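Local coordinates for mandelate racemase/muconate lactonizing enzyme family protein (Azoarcus sp., PDB 2QDE) that is of unknown function but belongs to the enolase superfamily, with a mandelate racemase-type N-terminal domain and a barrel domain that holds a barium ion, at residues Leu111-Leu114 and Val115-Phe119; Cys335-Ser338 and Arg339-Asp342; Ala314-Asp317 and Trp318-Gln321. All blocks are in the same frame, centred on the assembly; numbering follows the deposited sequence.

Interaction 1 (Leu111-Leu114 and Val115-Phe119)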
loop_
_atom_site.group_PDB
_atom_site.type_symbol
_atom_site.label_atom_id
_atom_site.label_comp_id
_atom_site.label_asym_id
_atom_site.label_seq_id
_atom_site.Cartn_x
_atom_site.Cartn_y
_atom_site.Cartn_z
ATOM N N LEU A 111 33.359 -26.683 10.077
ATOM C CA LEU A 111 34.338 -25.823 9.420
ATOM C C LEU A 111 34.891 -24.833 10.447
ATOM O O LEU A 111 36.106 -24.635 10.537
ATOM C CB LEU A 111 33.701 -25.080 8.236
ATOM C CG LEU A 111 33.524 -25.901 6.952
ATOM C CD1 LEU A 111 32.613 -25.168 5.975
ATOM C CD2 LEU A 111 34.893 -26.161 6.321
ATOM N N HIS A 112 34.001 -24.225 11.230
ATOM C CA HIS A 112 34.431 -23.269 12.249
ATOM C C HIS A 112 35.304 -23.956 13.294
ATOM O O HIS A 112 36.271 -23.378 13.780
ATOM C CB HIS A 112 33.232 -22.625 12.952
ATOM C CG HIS A 112 32.591 -21.522 12.169
ATOM N ND1 HIS A 112 31.670 -21.754 11.170
ATOM C CD2 HIS A 112 32.746 -20.177 12.234
ATOM C CE1 HIS A 112 31.283 -20.600 10.654
ATOM N NE2 HIS A 112 31.920 -19.628 11.281
ATOM N N ASP A 113 34.943 -25.184 13.655
ATOM C CA ASP A 113 35.717 -25.932 14.639
ATOM C C ASP A 113 37.128 -26.158 14.100
ATOM O O ASP A 113 38.116 -25.895 14.786
ATOM C CB ASP A 113 35.052 -27.276 14.933
ATOM C CG ASP A 113 35.827 -28.099 15.940
ATOM O OD1 ASP A 113 36.069 -27.599 17.058
ATOM O OD2 ASP A 113 36.191 -29.251 15.613
ATOM N N LEU A 114 37.211 -26.627 12.860
ATOM C CA LEU A 114 38.489 -26.893 12.220
ATOM C C LEU A 114 39.336 -25.633 12.043
ATOM O O LEU A 114 40.551 -25.669 12.226
ATOM C CB LEU A 114 38.256 -27.575 10.873
ATOM C CG LEU A 114 39.472 -28.031 10.062
ATOM C CD1 LEU A 114 40.430 -28.828 10.939
ATOM C CD2 LEU A 114 38.982 -28.873 8.887
ATOM N N VAL A 115 38.698 -24.517 11.699
ATOM C CA VAL A 115 39.432 -23.265 11.518
ATOM C C VAL A 115 39.952 -22.797 12.869
ATOM O O VAL A 115 41.108 -22.380 12.990
ATOM C CB VAL A 115 38.535 -22.176 10.878
ATOM C CG1 VAL A 115 39.249 -20.832 10.868
ATOM C CG2 VAL A 115 38.191 -22.577 9.454
ATOM N N GLY A 116 39.102 -22.889 13.887
ATOM C CA GLY A 116 39.499 -22.487 15.223
ATOM C C GLY A 116 40.674 -23.313 15.718
ATOM O O GLY A 116 41.597 -22.779 16.336
ATOM N N LYS A 117 40.642 -24.619 15.455
ATOM C CA LYS A 117 41.728 -25.501 15.869
ATOM C C LYS A 117 42.995 -25.109 15.120
ATOM O O LYS A 117 44.080 -25.045 15.706
ATOM C CB LYS A 117 41.372 -26.967 15.595
ATOM C CG LYS A 117 40.349 -27.537 16.573
ATOM C CD LYS A 117 39.903 -28.943 16.183
ATOM C CE LYS A 117 38.997 -29.550 17.253
ATOM N NZ LYS A 117 38.411 -30.850 16.830
ATOM N N ARG A 118 42.855 -24.827 13.831
ATOM C CA ARG A 118 43.999 -24.422 13.023
ATOM C C ARG A 118 44.625 -23.118 13.519
ATOM O O ARG A 118 45.849 -22.998 13.566
ATOM C CB ARG A 118 43.595 -24.244 11.563
ATOM C CG ARG A 118 44.771 -23.993 10.631
ATOM C CD ARG A 118 45.765 -25.144 10.738
ATOM N NE ARG A 118 46.553 -25.328 9.524
ATOM C CZ ARG A 118 47.660 -24.651 9.235
ATOM N NH1 ARG A 118 48.119 -23.732 10.081
ATOM N NH2 ARG A 118 48.313 -24.904 8.107
ATOM N N PHE A 119 43.790 -22.141 13.875
ATOM C CA PHE A 119 44.292 -20.857 14.356
ATOM C C PHE A 119 44.608 -20.872 15.849
ATOM O O PHE A 119 45.268 -19.967 16.353
ATOM C CB PHE A 119 43.284 -19.732 14.079
ATOM C CG PHE A 119 43.022 -19.476 12.617
ATOM C CD1 PHE A 119 43.823 -20.045 11.626
ATOM C CD2 PHE A 119 41.972 -18.646 12.231
ATOM C CE1 PHE A 119 43.579 -19.787 10.269
ATOM C CE2 PHE A 119 41.722 -18.382 10.876
ATOM C CZ PHE A 119 42.523 -18.954 9.897
#
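Asp113 and Lys117, one helical turn apart, form a salt bridge in which NZ of Lys117 lies 3.0 Å from OD2 of Asp113. The ammonium meets that oxygen on its syn side, 17° out of the carboxylate plane. CE of Lys117 packs against the carboxylate too, 3.3 Å from OD2 and 3.5 Å from OD1 of Asp113, and the end of the lysine therefore lies against both oxygens. The lysine leaves its backbone with CG beside the backbone N (chi1 -74°) and stays extended thereafter. This first step carries CG of Lys117 past the main-chain O of Asp113 at 3.3 Å. The same oxygen receives Lys117 N in a helical bond of 2.9 Å. The other turns repeat the i to i+4 pattern: Val115 N binds Leu111 O, Gly116 N binds His112 O and Arg118 N binds Leu114 O. Val115 presses its CG2 to 3.1 Å from Leu111 O; with CG1 anti to the backbone N (chi1 172°), CG2 is left beside that N, whose own N-H is bonded to Leu111 O, which brings the methyl against the same oxygen in a tight fit. All this is the last stretch of helix 101-119 in the N-terminal domain, where strands 5-15, 31-40 and 45-49 build an antiparallel sheet. The salt bridge also reaches that sheet: OD2 of Asp113 accepts from Ile47 N and NZ of Lys117 donates to Val45 O, while OD1 takes Leu365 N from the loop after strand 356-358. Both carboxylate oxygens are thus bonded, which fixes the rotation of the group. Leu111 packs on Ile86 and Ile89 of helix 86-96, Val115 on Leu126, and Phe119 on Val121 of a second subunit.

Interaction 2 (Cys335-Ser338 and Arg339-Asp342)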
loop_
_atom_site.group_PDB
_atom_site.type_symbol
_atom_site.label_atom_id
_atom_site.label_comp_id
_atom_site.label_asym_id
_atom_site.label_seq_id
_atom_site.Cartn_x
_atom_site.Cartn_y
_atom_site.Cartn_z
ATOM N N CYS A 335 18.493 -32.984 33.896
ATOM C CA CYS A 335 19.056 -32.279 35.049
ATOM C C CYS A 335 18.967 -30.776 34.794
ATOM O O CYS A 335 18.527 -30.357 33.716
ATOM C CB CYS A 335 20.510 -32.695 35.278
ATOM S SG CYS A 335 21.507 -32.663 33.794
ATOM N N LEU A 336 19.386 -29.968 35.765
ATOM C CA LEU A 336 19.296 -28.514 35.619
ATOM C C LEU A 336 20.631 -27.795 35.505
ATOM O O LEU A 336 20.671 -26.589 35.269
ATOM C CB LEU A 336 18.484 -27.928 36.779
ATOM C CG LEU A 336 17.038 -28.430 36.836
ATOM C CD1 LEU A 336 16.372 -27.959 38.110
ATOM C CD2 LEU A 336 16.278 -27.937 35.607
ATOM N N ASN A 337 21.717 -28.527 35.705
ATOM C CA ASN A 337 23.057 -27.970 35.566
ATOM C C ASN A 337 23.948 -29.078 35.016
ATOM O O ASN A 337 23.583 -30.258 35.066
ATOM C CB ASN A 337 23.586 -27.420 36.899
ATOM C CG ASN A 337 23.462 -28.407 38.026
ATOM O OD1 ASN A 337 24.075 -29.477 38.001
ATOM N ND2 ASN A 337 22.662 -28.060 39.027
ATOM N N SER A 338 25.099 -28.701 34.475
ATOM C CA SER A 338 26.013 -29.663 33.860
ATOM C C SER A 338 26.933 -30.459 34.780
ATOM O O SER A 338 27.595 -31.394 34.321
ATOM C CB SER A 338 26.865 -28.954 32.809
ATOM O OG SER A 338 27.599 -27.895 33.397
ATOM N N ARG A 339 27.013 -30.099 36.058
ATOM C CA ARG A 339 27.882 -30.866 36.949
ATOM C C ARG A 339 27.243 -32.240 37.137
ATOM O O ARG A 339 27.915 -33.209 37.478
ATOM C CB ARG A 339 28.071 -30.163 38.303
ATOM C CG ARG A 339 26.837 -29.478 38.840
ATOM C CD ARG A 339 26.966 -29.144 40.326
ATOM N NE ARG A 339 26.859 -30.351 41.147
ATOM C CZ ARG A 339 26.670 -30.353 42.466
ATOM N NH1 ARG A 339 26.566 -29.206 43.132
ATOM N NH2 ARG A 339 26.577 -31.509 43.121
ATOM N N ASP A 340 25.942 -32.327 36.881
ATOM C CA ASP A 340 25.239 -33.598 37.012
ATOM C C ASP A 340 25.271 -34.430 35.728
ATOM O O ASP A 340 24.456 -35.342 35.556
ATOM C CB ASP A 340 23.788 -33.368 37.436
ATOM C CG ASP A 340 23.676 -32.855 38.862
ATOM O OD1 ASP A 340 24.572 -33.182 39.686
ATOM O OD2 ASP A 340 22.690 -32.140 39.161
ATOM N N ILE A 341 26.209 -34.126 34.834
ATOM C CA ILE A 341 26.322 -34.867 33.578
ATOM C C ILE A 341 27.669 -35.569 33.507
ATOM O O ILE A 341 28.715 -34.933 33.663
ATOM C CB ILE A 341 26.185 -33.926 32.363
ATOM C CG1 ILE A 341 24.835 -33.197 32.422
ATOM C CG2 ILE A 341 26.316 -34.728 31.074
ATOM C CD1 ILE A 341 24.650 -32.163 31.328
ATOM N N ASP A 342 27.655 -36.874 33.246
ATOM C CA ASP A 342 28.906 -37.626 33.188
ATOM C C ASP A 342 29.004 -38.644 32.059
ATOM O O ASP A 342 30.012 -39.342 31.946
ATOM C CB ASP A 342 29.134 -38.345 34.523
ATOM C CG ASP A 342 28.065 -39.388 34.815
ATOM O OD1 ASP A 342 26.899 -39.201 34.391
ATOM O OD2 ASP A 342 28.384 -40.390 35.487
HETATM O O HOH W 1 19.893 -30.868 38.242
#
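A water bridges Leu336 and Asp340, accepting from the backbone N of Leu336 at 2.7 Å and donating to OD2 of Asp340 at 3.2 Å. The same OD2 stands 3.2 Å from OD1 of Asn337, but both are acceptors, and no bond joins them; the amide and carboxylate planes are turned 50° apart. The water proton probably eases the charge at this oxygen. ND2 of Asn337 makes a weak hydrogen bond with Glu159 of helix 146-159. NE of Arg339 makes a long salt bridge with OD1 of Asp340, at 3.9 Å, so the two carboxylate oxygens have different partners. Between the segments, Ile341 N donates to Ser338 O over 3.1 Å; the donor N stands above the carbonyl plane, 67° out of it and off the lone pairs, a bent bond. The apolar part of the contact is a meeting of SG of Cys335 with CG1 of Ile341 at 3.6 Å, helped by a first torsion of 48° that sets the sulfur between the backbone N and the carbonyl carbon. CD1 of Ile341 runs on to within 3.8 Å of Ser338 CA. The hydroxyl of Ser338 is bonded to Phe352 N on strand 351-353, and main-chain bonds join the same two residues, which holds the loop against that strand. With Arg339 and Asp340 at its two central positions, and one i to i+3 bond closing it, Ser338-Ile341 is a type I beta turn in the surface loop between helix 328-332 and strand 351-353.

Interaction 3 (Ala314-Asp317 and Trp318-Gln321)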
loop_
_atom_site.group_PDB
_atom_site.type_symbol
_atom_site.label_atom_id
_atom_site.label_comp_id
_atom_site.label_asym_id
_atom_site.label_seq_id
_atom_site.Cartn_x
_atom_site.Cartn_y
_atom_site.Cartn_z
ATOM N N ALA A 314 27.444 -15.877 22.812
ATOM C CA ALA A 314 28.357 -15.089 23.627
ATOM C C ALA A 314 29.082 -14.032 22.799
ATOM O O ALA A 314 29.552 -13.030 23.339
ATOM C CB ALA A 314 29.372 -15.998 24.301
ATOM N N ALA A 315 29.162 -14.245 21.489
ATOM C CA ALA A 315 29.874 -13.317 20.619
ATOM C C ALA A 315 29.014 -12.279 19.900
ATOM O O ALA A 315 29.371 -11.099 19.861
ATOM C CB ALA A 315 30.697 -14.097 19.589
ATOM N N ASN A 316 27.892 -12.713 19.330
ATOM C CA ASN A 316 27.025 -11.805 18.577
ATOM C C ASN A 316 26.404 -10.711 19.437
ATOM O O ASN A 316 25.582 -10.972 20.314
ATOM C CB ASN A 316 25.945 -12.603 17.844
ATOM C CG ASN A 316 25.111 -11.742 16.924
ATOM O OD1 ASN A 316 24.078 -11.211 17.323
ATOM N ND2 ASN A 316 25.566 -11.589 15.685
ATOM N N ASP A 317 26.812 -9.479 19.161
ATOM C CA ASP A 317 26.358 -8.313 19.902
ATOM C C ASP A 317 24.843 -8.182 20.035
ATOM O O ASP A 317 24.329 -7.866 21.107
ATOM C CB ASP A 317 26.916 -7.046 19.264
ATOM C CG ASP A 317 26.627 -5.819 20.090
ATOM O OD1 ASP A 317 27.129 -5.749 21.235
ATOM O OD2 ASP A 317 25.895 -4.938 19.602
ATOM N N TRP A 318 24.128 -8.433 18.949
ATOM C CA TRP A 318 22.686 -8.318 18.989
ATOM C C TRP A 318 22.010 -9.343 19.884
ATOM O O TRP A 318 21.184 -8.991 20.718
ATOM C CB TRP A 318 22.086 -8.424 17.588
ATOM C CG TRP A 318 20.618 -8.150 17.634
ATOM C CD1 TRP A 318 19.602 -9.065 17.594
ATOM C CD2 TRP A 318 20.007 -6.876 17.843
ATOM N NE1 TRP A 318 18.391 -8.434 17.768
ATOM C CE2 TRP A 318 18.612 -7.090 17.924
ATOM C CE3 TRP A 318 20.505 -5.571 17.971
ATOM C CZ2 TRP A 318 17.704 -6.040 18.130
ATOM C CZ3 TRP A 318 19.602 -4.526 18.177
ATOM C CH2 TRP A 318 18.216 -4.771 18.254
ATOM N N ILE A 319 22.354 -10.612 19.716
ATOM C CA ILE A 319 21.708 -11.637 20.510
ATOM C C ILE A 319 22.186 -11.683 21.961
ATOM O O ILE A 319 21.500 -12.236 22.824
ATOM C CB ILE A 319 21.856 -13.027 19.842
ATOM C CG1 ILE A 319 20.740 -13.954 20.334
ATOM C CG2 ILE A 319 23.223 -13.611 20.140
ATOM C CD1 ILE A 319 20.560 -15.198 19.496
ATOM N N ALA A 320 23.342 -11.080 22.232
ATOM C CA ALA A 320 23.893 -11.048 23.586
ATOM C C ALA A 320 23.037 -10.199 24.532
ATOM O O ALA A 320 23.342 -10.083 25.719
ATOM C CB ALA A 320 25.329 -10.511 23.559
ATOM N N GLN A 321 21.965 -9.613 24.006
ATOM C CA GLN A 321 21.072 -8.765 24.802
ATOM C C GLN A 321 19.902 -9.499 25.447
ATOM O O GLN A 321 19.264 -8.971 26.358
ATOM C CB GLN A 321 20.459 -7.669 23.930
ATOM C CG GLN A 321 21.416 -6.706 23.276
ATOM C CD GLN A 321 20.696 -5.793 22.305
ATOM O OE1 GLN A 321 20.228 -6.230 21.247
ATOM N NE2 GLN A 321 20.581 -4.523 22.665
#
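Where helix 303-315 of the barrel domain ends, Asn316 leaves helical backbone angles and starts the turn that leads into the 3-10 segment 319-321. It serves that turn with two oxygens. OD1 accepts Ile319 N at 3.0 Å, in the carbonyl plane and nearly straight (164° at the hydrogen), while its main-chain O accepts Ala320 N, also at 3.0 Å. CG lies anti to the backbone N (chi1 -174°), which places the amide beside its own carbonyl carbon, facing forward to the N-H groups that follow. CG2 of Ile319 packs on CB of Asn316 at 3.7 Å, and CB of Ala320 sits 3.3 Å from Asn316 O. The indole of Trp318 packs on Ala287 and Arg288 of helix 277-290; its NE1 is bonded to Leu292 O beyond that helix's end, and the ring is edge-to-face with Phe322. Asp317 pairs through OD2 with Arg288, and its N donates to Glu87 of a second subunit. In this partly buried corner, the side-chain oxygen of Asn316 satisfies the first N-H of the 3-10 segment, that of Ile319, and its main-chain oxygen the next, that of Ala320.

Following the chain from the N terminus, interaction 1 comes first, inside helix 101-119, then interaction 3 at 314-321, then interaction 2 at 335-342. Each closes a local turn of its own; none nests in or crosses another. The first belongs to the N-terminal domain and binds its helix to strand 45-49. The other two belong to the barrel domain: interaction 3 joins the end of helix 303-315 to helix 277-290 and strand 294-296, and interaction 2 fastens a later loop to strand 351-353. They do not touch: nearest atoms lie about 10 Å apart for interactions 1 and 3, about 15 Å for 2 and 3, and about 18 Å for 1 and 2.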